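Local coordinates for putative sensory box/GGDEF family protein (Vibrio parahaemolyticus, PDB 3LID) that probably makes cyclic di-GMP from GTP through its GGDEF domain, under the control of the extracellular PDC-fold sensor region, the part held in this structure, at residues Asn224-Ile229 with Gly244-Ala249; Asp228-Val233 with Pro260-Ile265; His190-Lys195 with Glu206-Gly211. One frame throughout, in Å; residues are numbered along the deposited sequence.

Contact 1: Asn224-Ile229 with Gly244-Ala249; sequences NMYPDI and GEHLIA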
loop_
_atom_site.group_PDB
_atom_site.type_symbol
_atom_site.label_atom_id
_atom_site.label_comp_id
_atom_site.label_asym_id
_atom_site.label_seq_id
_atom_site.Cartn_x
_atom_site.Cartn_y
_atom_site.Cartn_z
ATOM N N ASN A 224 -17.899 -4.538 -12.859
ATOM C CA ASN A 224 -18.884 -3.829 -13.687
ATOM C C ASN A 224 -18.279 -3.558 -15.032
ATOM O O ASN A 224 -18.949 -3.629 -16.068
ATOM C CB ASN A 224 -19.198 -2.492 -12.988
ATOM C CG ASN A 224 -20.240 -1.689 -13.695
ATOM O OD1 ASN A 224 -21.362 -2.189 -13.939
ATOM N ND2 ASN A 224 -19.935 -0.402 -13.958
ATOM N N MET A 225 -16.995 -3.212 -15.057
ATOM C CA MET A 225 -16.303 -2.881 -16.289
ATOM C C MET A 225 -16.057 -4.095 -17.242
ATOM O O MET A 225 -16.222 -3.979 -18.470
ATOM C CB MET A 225 -14.984 -2.181 -15.955
ATOM C CG MET A 225 -15.221 -0.754 -15.364
ATOM S SD MET A 225 -13.702 -0.361 -14.390
ATOM C CE MET A 225 -12.576 0.022 -15.623
ATOM N N TYR A 226 -15.697 -5.220 -16.650
ATOM C CA TYR A 226 -15.292 -6.447 -17.341
ATOM C C TYR A 226 -15.923 -7.641 -16.680
ATOM O O TYR A 226 -15.258 -8.527 -16.132
ATOM C CB TYR A 226 -13.752 -6.588 -17.361
ATOM C CG TYR A 226 -13.031 -5.399 -17.922
ATOM C CD1 TYR A 226 -13.137 -5.045 -19.284
ATOM C CD2 TYR A 226 -12.251 -4.602 -17.122
ATOM C CE1 TYR A 226 -12.454 -3.965 -19.821
ATOM C CE2 TYR A 226 -11.529 -3.543 -17.676
ATOM C CZ TYR A 226 -11.649 -3.222 -19.042
ATOM O OH TYR A 226 -10.955 -2.152 -19.610
ATOM N N PRO A 227 -17.241 -7.765 -16.787
ATOM C CA PRO A 227 -17.959 -8.794 -16.046
ATOM C C PRO A 227 -17.543 -10.230 -16.378
ATOM O O PRO A 227 -17.577 -11.086 -15.513
ATOM C CB PRO A 227 -19.442 -8.554 -16.423
ATOM C CG PRO A 227 -19.425 -7.464 -17.445
ATOM C CD PRO A 227 -18.098 -6.837 -17.549
ATOM N N ASP A 228 -17.114 -10.460 -17.619
ATOM C CA ASP A 228 -16.704 -11.802 -17.998
ATOM C C ASP A 228 -15.281 -12.073 -17.729
ATOM O O ASP A 228 -14.896 -13.227 -17.773
ATOM C CB ASP A 228 -17.004 -12.033 -19.475
ATOM C CG ASP A 228 -18.452 -12.038 -19.675
ATOM O OD1 ASP A 228 -19.073 -12.828 -18.920
ATOM O OD2 ASP A 228 -18.971 -11.185 -20.429
ATOM N N ILE A 229 -14.502 -11.029 -17.459
ATOM C CA ILE A 229 -13.055 -11.204 -17.147
ATOM C C ILE A 229 -12.836 -11.290 -15.626
ATOM O O ILE A 229 -11.967 -12.038 -15.158
ATOM C CB ILE A 229 -12.174 -10.159 -17.825
ATOM C CG1 ILE A 229 -12.348 -10.180 -19.393
ATOM C CG2 ILE A 229 -10.701 -10.315 -17.426
ATOM C CD1 ILE A 229 -11.666 -9.120 -20.034
ATOM N N GLY A 244 -11.947 -8.414 -27.475
ATOM C CA GLY A 244 -12.172 -7.738 -28.759
ATOM C C GLY A 244 -11.826 -6.257 -28.731
ATOM O O GLY A 244 -11.593 -5.637 -29.768
ATOM N N GLU A 245 -11.788 -5.671 -27.536
ATOM C CA GLU A 245 -11.511 -4.245 -27.386
ATOM C C GLU A 245 -10.400 -3.898 -26.354
ATOM O O GLU A 245 -9.715 -2.856 -26.455
ATOM C CB GLU A 245 -12.787 -3.573 -26.962
ATOM C CG GLU A 245 -13.838 -3.646 -28.075
ATOM C CD GLU A 245 -14.734 -2.433 -28.078
ATOM O OE1 GLU A 245 -15.557 -2.314 -27.132
ATOM O OE2 GLU A 245 -14.616 -1.596 -29.016
ATOM N N HIS A 246 -10.237 -4.785 -25.405
ATOM C CA HIS A 246 -9.199 -4.645 -24.377
ATOM C C HIS A 246 -8.557 -6.001 -24.196
ATOM O O HIS A 246 -9.244 -7.045 -24.114
ATOM C CB HIS A 246 -9.823 -4.171 -23.034
ATOM C CG HIS A 246 -9.994 -2.687 -22.960
ATOM N ND1 HIS A 246 -11.034 -2.016 -23.582
ATOM C CD2 HIS A 246 -9.234 -1.731 -22.369
ATOM C CE1 HIS A 246 -10.896 -0.716 -23.396
ATOM N NE2 HIS A 246 -9.797 -0.514 -22.688
ATOM N N LEU A 247 -7.241 -5.981 -24.037
ATOM C CA LEU A 247 -6.501 -7.140 -23.539
ATOM C C LEU A 247 -6.235 -6.869 -22.051
ATOM O O LEU A 247 -5.760 -5.784 -21.729
ATOM C CB LEU A 247 -5.137 -7.157 -24.187
ATOM C CG LEU A 247 -4.174 -8.145 -23.513
ATOM C CD1 LEU A 247 -4.648 -9.633 -23.567
ATOM C CD2 LEU A 247 -2.758 -7.966 -24.114
ATOM N N ILE A 248 -6.645 -7.774 -21.192
ATOM C CA ILE A 248 -6.363 -7.592 -19.760
ATOM C C ILE A 248 -5.515 -8.807 -19.353
ATOM O O ILE A 248 -5.942 -9.990 -19.516
ATOM C CB ILE A 248 -7.641 -7.618 -18.964
ATOM C CG1 ILE A 248 -8.535 -6.443 -19.400
ATOM C CG2 ILE A 248 -7.316 -7.469 -17.442
ATOM C CD1 ILE A 248 -9.774 -6.521 -18.752
ATOM N N ALA A 249 -4.328 -8.528 -18.800
ATOM C CA ALA A 249 -3.526 -9.537 -18.197
ATOM C C ALA A 249 -3.604 -9.320 -16.671
ATOM O O ALA A 249 -3.708 -8.161 -16.246
ATOM C CB ALA A 249 -2.075 -9.445 -18.673
#
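Tyr226 and Ile248 are brought together by matching first torsions (chi1 -54° and -62°): in each, the gamma carbon (CG, or CG1 of the isoleucine) stands anti to its own carbonyl carbon, and the two side chains run toward each other from a post-helical loop and a strand. Because Ile248 is extended beyond CG1, its CD1 sits squarely over one face of the tyrosine ring, 3.4 Å from the centroid, as a CH-pi contact. CB of Met225 lies on the opposite face, nearer the rim. The same methyl meets Ile229, with CD1 to CD1 of Ile248 at 3.5 Å, tighter than usual for two carbons. A beta-branched residue suits the strand, and its long arm reaches across to the loop. Further along, the tyrosine hydroxyl lies over the His246 ring, with Tyr226 OH 3.5 Å from His246 CG, while the two ring planes meet obliquely at 56°. Within the loop, Ile229 N bonds to Tyr226 O at 2.9 Å and closes the turn that carries both side chains. The contact packs this loop against strand 246-254 of the six-stranded PDC-fold sheet that includes 189-195 and 260-268; the sheet's other face, at Leu247 and Ala249, meets helix 9-45. Chemically, tyrosine serves both ends: the hydrogen bond to Asp266 holds its hydroxyl, while Ile248 CD1 and Met225 CB on opposite faces limit the ring's rotation.

Contact 2: Asp228-Val233 with Pro260-Ile265; sequences DIWPRV and PLHLII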
loop_
_atom_site.group_PDB
_atom_site.type_symbol
_atom_site.label_atom_id
_atom_site.label_comp_id
_atom_site.label_asym_id
_atom_site.label_seq_id
_atom_site.Cartn_x
_atom_site.Cartn_y
_atom_site.Cartn_z
ATOM N N ASP A 228 -17.114 -10.460 -17.619
ATOM C CA ASP A 228 -16.704 -11.802 -17.998
ATOM C C ASP A 228 -15.281 -12.073 -17.729
ATOM O O ASP A 228 -14.896 -13.227 -17.773
ATOM C CB ASP A 228 -17.004 -12.033 -19.475
ATOM C CG ASP A 228 -18.452 -12.038 -19.675
ATOM O OD1 ASP A 228 -19.073 -12.828 -18.920
ATOM O OD2 ASP A 228 -18.971 -11.185 -20.429
ATOM N N ILE A 229 -14.502 -11.029 -17.459
ATOM C CA ILE A 229 -13.055 -11.204 -17.147
ATOM C C ILE A 229 -12.836 -11.290 -15.626
ATOM O O ILE A 229 -11.967 -12.038 -15.158
ATOM C CB ILE A 229 -12.174 -10.159 -17.825
ATOM C CG1 ILE A 229 -12.348 -10.180 -19.393
ATOM C CG2 ILE A 229 -10.701 -10.315 -17.426
ATOM C CD1 ILE A 229 -11.666 -9.120 -20.034
ATOM N N TRP A 230 -13.690 -10.611 -14.885
ATOM C CA TRP A 230 -13.620 -10.666 -13.398
ATOM C C TRP A 230 -13.487 -12.031 -12.748
ATOM O O TRP A 230 -12.605 -12.238 -11.931
ATOM C CB TRP A 230 -14.715 -9.783 -12.779
ATOM C CG TRP A 230 -14.766 -9.702 -11.289
ATOM C CD1 TRP A 230 -15.826 -9.972 -10.492
ATOM C CD2 TRP A 230 -13.734 -9.126 -10.424
ATOM N NE1 TRP A 230 -15.512 -9.705 -9.170
ATOM C CE2 TRP A 230 -14.262 -9.123 -9.116
ATOM C CE3 TRP A 230 -12.424 -8.632 -10.656
ATOM C CZ2 TRP A 230 -13.522 -8.698 -7.990
ATOM C CZ3 TRP A 230 -11.684 -8.193 -9.554
ATOM C CH2 TRP A 230 -12.249 -8.212 -8.242
ATOM N N PRO A 231 -14.291 -13.049 -13.139
ATOM C CA PRO A 231 -14.080 -14.357 -12.574
ATOM C C PRO A 231 -12.675 -14.933 -12.752
ATOM O O PRO A 231 -12.211 -15.688 -11.901
ATOM C CB PRO A 231 -15.135 -15.260 -13.362
ATOM C CG PRO A 231 -16.201 -14.277 -13.679
ATOM C CD PRO A 231 -15.400 -13.039 -14.164
ATOM N N ARG A 232 -12.018 -14.628 -13.864
ATOM C CA ARG A 232 -10.691 -15.157 -14.120
ATOM C C ARG A 232 -9.763 -14.460 -13.092
ATOM O O ARG A 232 -8.857 -15.069 -12.545
ATOM C CB ARG A 232 -10.260 -14.800 -15.557
ATOM C CG ARG A 232 -11.316 -15.308 -16.716
ATOM C CD ARG A 232 -11.266 -16.842 -16.937
ATOM N NE ARG A 232 -12.276 -17.202 -17.986
ATOM C CZ ARG A 232 -13.609 -17.240 -17.808
ATOM N NH1 ARG A 232 -14.112 -17.014 -16.613
ATOM N NH2 ARG A 232 -14.456 -17.483 -18.831
ATOM N N VAL A 233 -9.987 -13.163 -12.885
ATOM C CA VAL A 233 -9.099 -12.417 -11.932
ATOM C C VAL A 233 -9.293 -12.974 -10.541
ATOM O O VAL A 233 -8.323 -13.275 -9.839
ATOM C CB VAL A 233 -9.507 -10.971 -11.930
ATOM C CG1 VAL A 233 -8.663 -10.152 -10.884
ATOM C CG2 VAL A 233 -9.119 -10.382 -13.304
ATOM N N PRO A 260 -6.679 -11.258 -1.342
ATOM C CA PRO A 260 -5.876 -10.995 -2.518
ATOM C C PRO A 260 -5.915 -9.540 -2.974
ATOM O O PRO A 260 -6.909 -8.830 -2.762
ATOM C CB PRO A 260 -6.509 -11.893 -3.612
ATOM C CG PRO A 260 -7.906 -12.016 -3.173
ATOM C CD PRO A 260 -7.910 -12.045 -1.660
ATOM N N LEU A 261 -4.829 -9.138 -3.628
ATOM C CA LEU A 261 -4.703 -7.859 -4.310
ATOM C C LEU A 261 -4.449 -8.230 -5.759
ATOM O O LEU A 261 -3.596 -9.062 -6.041
ATOM C CB LEU A 261 -3.478 -7.064 -3.796
ATOM C CG LEU A 261 -3.354 -5.685 -4.466
ATOM C CD1 LEU A 261 -4.535 -4.751 -4.193
ATOM C CD2 LEU A 261 -2.068 -5.066 -3.804
ATOM N N HIS A 262 -5.212 -7.655 -6.670
ATOM C CA HIS A 262 -5.068 -8.110 -8.106
ATOM C C HIS A 262 -4.284 -7.105 -8.870
ATOM O O HIS A 262 -4.520 -5.902 -8.784
ATOM C CB HIS A 262 -6.478 -8.243 -8.718
ATOM C CG HIS A 262 -7.369 -9.139 -7.923
ATOM N ND1 HIS A 262 -7.118 -10.496 -7.775
ATOM C CD2 HIS A 262 -8.539 -8.898 -7.258
ATOM C CE1 HIS A 262 -8.079 -11.049 -7.051
ATOM N NE2 HIS A 262 -8.963 -10.115 -6.735
ATOM N N LEU A 263 -3.282 -7.573 -9.614
ATOM C CA LEU A 263 -2.450 -6.667 -10.363
ATOM C C LEU A 263 -2.946 -6.835 -11.825
ATOM O O LEU A 263 -3.067 -7.956 -12.310
ATOM C CB LEU A 263 -0.973 -7.100 -10.323
ATOM C CG LEU A 263 -0.194 -6.724 -9.030
ATOM C CD1 LEU A 263 -0.936 -7.112 -7.755
ATOM C CD2 LEU A 263 1.165 -7.496 -9.116
ATOM N N ILE A 264 -3.179 -5.716 -12.469
ATOM C CA ILE A 264 -3.824 -5.707 -13.828
ATOM C C ILE A 264 -3.030 -4.912 -14.778
ATOM O O ILE A 264 -2.600 -3.794 -14.484
ATOM C CB ILE A 264 -5.189 -5.073 -13.696
ATOM C CG1 ILE A 264 -6.073 -5.828 -12.670
ATOM C CG2 ILE A 264 -5.916 -4.885 -15.085
ATOM C CD1 ILE A 264 -6.412 -7.218 -13.005
ATOM N N ILE A 265 -2.874 -5.442 -16.021
ATOM C CA ILE A 265 -2.372 -4.663 -17.105
ATOM C C ILE A 265 -3.525 -4.695 -18.116
ATOM O O ILE A 265 -3.901 -5.764 -18.555
ATOM C CB ILE A 265 -1.078 -5.243 -17.711
ATOM C CG1 ILE A 265 0.028 -5.077 -16.677
ATOM C CG2 ILE A 265 -0.652 -4.469 -19.006
ATOM C CD1 ILE A 265 1.327 -5.714 -17.022
#
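His262 meets Val233 from its first side-chain carbon onward: CB of the histidine is 3.6 Å from Val233 CG1. At CG the approach is closest, 3.4 Å to the same methyl, which lies over one ring face, offset toward the rim, as a CH-pi contact. The ring then divides into two edges with different neighbours. ND1, besides touching Val233 CG1, is hydrogen-bonded to Ser252 OG on the adjoining strand 246-254, and CE1 beside it comes 3.6 Å from the backbone O of Val233. On the other side, CD2 approaches Trp230 CH2 at 3.9 Å and NE2 passes near the same carbon. The planes are nearly perpendicular (83°), but CH2 comes neither squarely over the histidine's face nor at its edge, so this is no T-shaped stack. Trp230 gets there because its CG is anti to the backbone N (chi1 -179°), which carries the six-membered ring to His262. The valine's second methyl, CG2, faces Ile264 CD1 at 4.2 Å, so one branch serves the histidine and the other the isoleucine two residues along the strand. A short helix is seated on strand 260-268 of the six-stranded sheet, whose opposite face, at Leu263 and Ile265, packs on helix 9-45. Histidine suits this buried place: a methyl packs on its face, Ser252 satisfies ND1, and the carbonyl oxygens of Val233 and Lys195 lie close to ring C-H groups.

Contact 3: His190-Lys195 with Glu206-Gly211; sequences HIELVK and ESRLYG. With EDO (1,2-ethanediol), chain H.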
loop_
_atom_site.group_PDB
_atom_site.type_symbol
_atom_site.label_atom_id
_atom_site.label_comp_id
_atom_site.label_asym_id
_atom_site.label_seq_id
_atom_site.Cartn_x
_atom_site.Cartn_y
_atom_site.Cartn_z
ATOM N N HIS A 190 1.856 -0.166 -17.468
ATOM C CA HIS A 190 1.303 0.352 -16.183
ATOM C C HIS A 190 0.539 -0.727 -15.459
ATOM O O HIS A 190 -0.379 -1.311 -16.011
ATOM C CB HIS A 190 0.415 1.523 -16.436
ATOM C CG HIS A 190 1.148 2.740 -16.942
ATOM N ND1 HIS A 190 1.690 3.693 -16.094
ATOM C CD2 HIS A 190 1.428 3.158 -18.208
ATOM C CE1 HIS A 190 2.254 4.658 -16.818
ATOM N NE2 HIS A 190 2.123 4.347 -18.101
ATOM N N ILE A 191 0.890 -0.993 -14.195
ATOM C CA ILE A 191 0.125 -2.010 -13.507
ATOM C C ILE A 191 -0.891 -1.290 -12.646
ATOM O O ILE A 191 -0.521 -0.345 -11.954
ATOM C CB ILE A 191 1.044 -2.923 -12.685
ATOM C CG1 ILE A 191 1.964 -3.691 -13.625
ATOM C CG2 ILE A 191 0.207 -3.823 -11.637
ATOM C CD1 ILE A 191 2.849 -4.631 -12.965
ATOM N N GLU A 192 -2.133 -1.686 -12.705
ATOM C CA GLU A 192 -3.169 -1.117 -11.852
ATOM C C GLU A 192 -3.348 -2.086 -10.691
ATOM O O GLU A 192 -3.126 -3.309 -10.839
ATOM C CB GLU A 192 -4.509 -0.976 -12.629
ATOM C CG GLU A 192 -4.413 0.159 -13.641
ATOM C CD GLU A 192 -5.618 0.227 -14.570
ATOM O OE1 GLU A 192 -5.821 -0.746 -15.313
ATOM O OE2 GLU A 192 -6.348 1.232 -14.550
ATOM N N LEU A 193 -3.781 -1.574 -9.528
ATOM C CA LEU A 193 -4.101 -2.477 -8.443
ATOM C C LEU A 193 -5.587 -2.412 -8.191
ATOM O O LEU A 193 -6.154 -1.327 -7.986
ATOM C CB LEU A 193 -3.425 -1.986 -7.091
ATOM C CG LEU A 193 -1.894 -1.896 -7.208
ATOM C CD1 LEU A 193 -1.338 -1.304 -5.819
ATOM C CD2 LEU A 193 -1.344 -3.300 -7.423
ATOM N N VAL A 194 -6.204 -3.563 -8.171
ATOM C CA VAL A 194 -7.631 -3.763 -7.955
ATOM C C VAL A 194 -7.823 -4.585 -6.776
ATOM O O VAL A 194 -7.293 -5.710 -6.655
ATOM C CB VAL A 194 -8.276 -4.455 -9.242
ATOM C CG1 VAL A 194 -9.750 -4.698 -8.978
ATOM C CG2 VAL A 194 -8.121 -3.494 -10.402
ATOM N N LYS A 195 -8.659 -4.110 -5.828
ATOM C CA LYS A 195 -8.854 -4.861 -4.617
ATOM C C LYS A 195 -9.786 -6.040 -4.781
ATOM O O LYS A 195 -10.451 -6.190 -5.815
ATOM C CB LYS A 195 -9.539 -3.938 -3.566
ATOM C CG LYS A 195 -8.503 -2.829 -3.185
ATOM C CD LYS A 195 -9.087 -2.138 -1.888
ATOM C CE LYS A 195 -10.333 -1.323 -2.316
ATOM N NZ LYS A 195 -10.909 -0.578 -1.008
ATOM N N GLU A 206 -6.138 8.481 -12.499
ATOM C CA GLU A 206 -6.535 8.893 -11.138
ATOM C C GLU A 206 -8.008 8.899 -10.988
ATOM O O GLU A 206 -8.546 8.743 -9.890
ATOM C CB GLU A 206 -6.022 10.326 -10.841
ATOM C CG GLU A 206 -6.747 11.079 -9.697
ATOM C CD GLU A 206 -5.925 11.010 -8.392
ATOM O OE1 GLU A 206 -5.989 9.958 -7.719
ATOM O OE2 GLU A 206 -5.201 11.992 -8.045
ATOM N N SER A 207 -8.711 9.115 -12.095
ATOM C CA SER A 207 -10.121 9.330 -11.963
ATOM C C SER A 207 -10.883 8.063 -11.699
ATOM O O SER A 207 -12.051 8.123 -11.368
ATOM C CB SER A 207 -10.689 10.059 -13.194
ATOM O OG SER A 207 -10.864 9.118 -14.218
ATOM N N ARG A 208 -10.222 6.897 -11.776
ATOM C CA ARG A 208 -10.961 5.682 -11.458
ATOM C C ARG A 208 -10.711 5.169 -10.046
ATOM O O ARG A 208 -11.223 4.121 -9.679
ATOM C CB ARG A 208 -10.639 4.580 -12.480
ATOM C CG ARG A 208 -9.220 4.109 -12.445
ATOM C CD ARG A 208 -9.007 2.937 -13.487
ATOM N NE ARG A 208 -9.476 3.336 -14.809
ATOM C CZ ARG A 208 -9.432 2.565 -15.908
ATOM N NH1 ARG A 208 -9.876 3.029 -17.062
ATOM N NH2 ARG A 208 -8.899 1.353 -15.884
ATOM N N LEU A 209 -9.975 5.930 -9.237
ATOM C CA LEU A 209 -9.626 5.365 -7.886
ATOM C C LEU A 209 -10.715 5.450 -6.849
ATOM O O LEU A 209 -11.386 6.510 -6.731
ATOM C CB LEU A 209 -8.354 6.030 -7.331
ATOM C CG LEU A 209 -7.186 5.977 -8.266
ATOM C CD1 LEU A 209 -5.912 6.613 -7.667
ATOM C CD2 LEU A 209 -6.911 4.477 -8.628
ATOM N N TYR A 210 -10.841 4.413 -5.999
ATOM C CA TYR A 210 -11.581 4.466 -4.732
ATOM C C TYR A 210 -13.073 4.697 -4.955
ATOM O O TYR A 210 -13.744 5.452 -4.188
ATOM C CB TYR A 210 -11.076 5.586 -3.788
ATOM C CG TYR A 210 -9.612 5.845 -3.871
ATOM C CD1 TYR A 210 -8.680 4.812 -3.623
ATOM C CD2 TYR A 210 -9.112 7.140 -4.082
ATOM C CE1 TYR A 210 -7.303 5.089 -3.679
ATOM C CE2 TYR A 210 -7.752 7.413 -4.139
ATOM C CZ TYR A 210 -6.852 6.387 -3.894
ATOM O OH TYR A 210 -5.516 6.584 -3.951
ATOM N N GLY A 211 -13.608 3.905 -5.891
ATOM C CA GLY A 211 -15.049 3.987 -6.201
ATOM C C GLY A 211 -15.911 3.480 -5.090
ATOM O O GLY A 211 -17.140 3.625 -5.172
HETATM C C1 EDO H . -10.343 2.962 -0.755
HETATM O O1 EDO H . -10.603 2.233 -2.020
HETATM C C2 EDO H . -8.976 2.545 -0.250
HETATM O O2 EDO H . -9.043 1.182 0.197
#
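Arg208 and Glu192 make a salt bridge that is short but poorly aimed: NH2 of the arginine is 2.9 Å from OE2, yet the N-H points well off the oxygen (121°), a weak hydrogen bond within the ion pair. The carboxylate comes obliquely to the guanidinium, their planes 35° apart. Glu192 OE1 is 3.8 Å from Arg208 NH2, so only OE2 is within bonding distance. CG of Arg208 occupies the crowded position between backbone N and carbonyl carbon (chi1 65°), which with an extended chi2 brings CD to 3.3 Å from Glu192 OE2; a bend at chi3 then swings the guanidinium so that NH2 meets the same oxygen. Ser203 OG is hydrogen-bonded to it too, and Tyr200 takes the guanidinium in a cation-pi contact. The bridge ties strand 189-195 of the six-stranded PDC-fold sheet to the 3-10 turn and loop that follow strand 200-202, long charged arms spanning the gap between backbones. Farther down the strand, Lys195 carries its ammonium to a 1,2-ethanediol, probably from the crystallisation liquor: NZ bonds to O2 at 2.8 Å and O1 at 3.0 Å. Tyr210 offers its ring edge to O1, 3.6 Å from CD1, and Asp212 pairs with both the lysine and the diol.

In the fold
All three contacts rest on one antiparallel sheet of the PDC fold. Contacts 1 and 2, with centres about 9 Å apart, overlap in the chain at Asp228 and Ile229, though Ile229 does its packing in contact 1; they reach neighbouring strands, joined where Ala249 N lies 2.8 Å from Ile265 O. Contact 3, whose centre is about 12 Å from that of contact 2, uses the strand on the other flank of 260-268; Ile264 O is 2.8 Å from Glu192 N, and Trp230 CH2 packs 3.6 Å from Lys195 O. Contact 1 lies farther from it, about 15 Å, touching through Met225 CE and Arg208 NH2. The bound diol at contact 3 also bonds to Ile135 O, on a strand of the other, seven-stranded sheet.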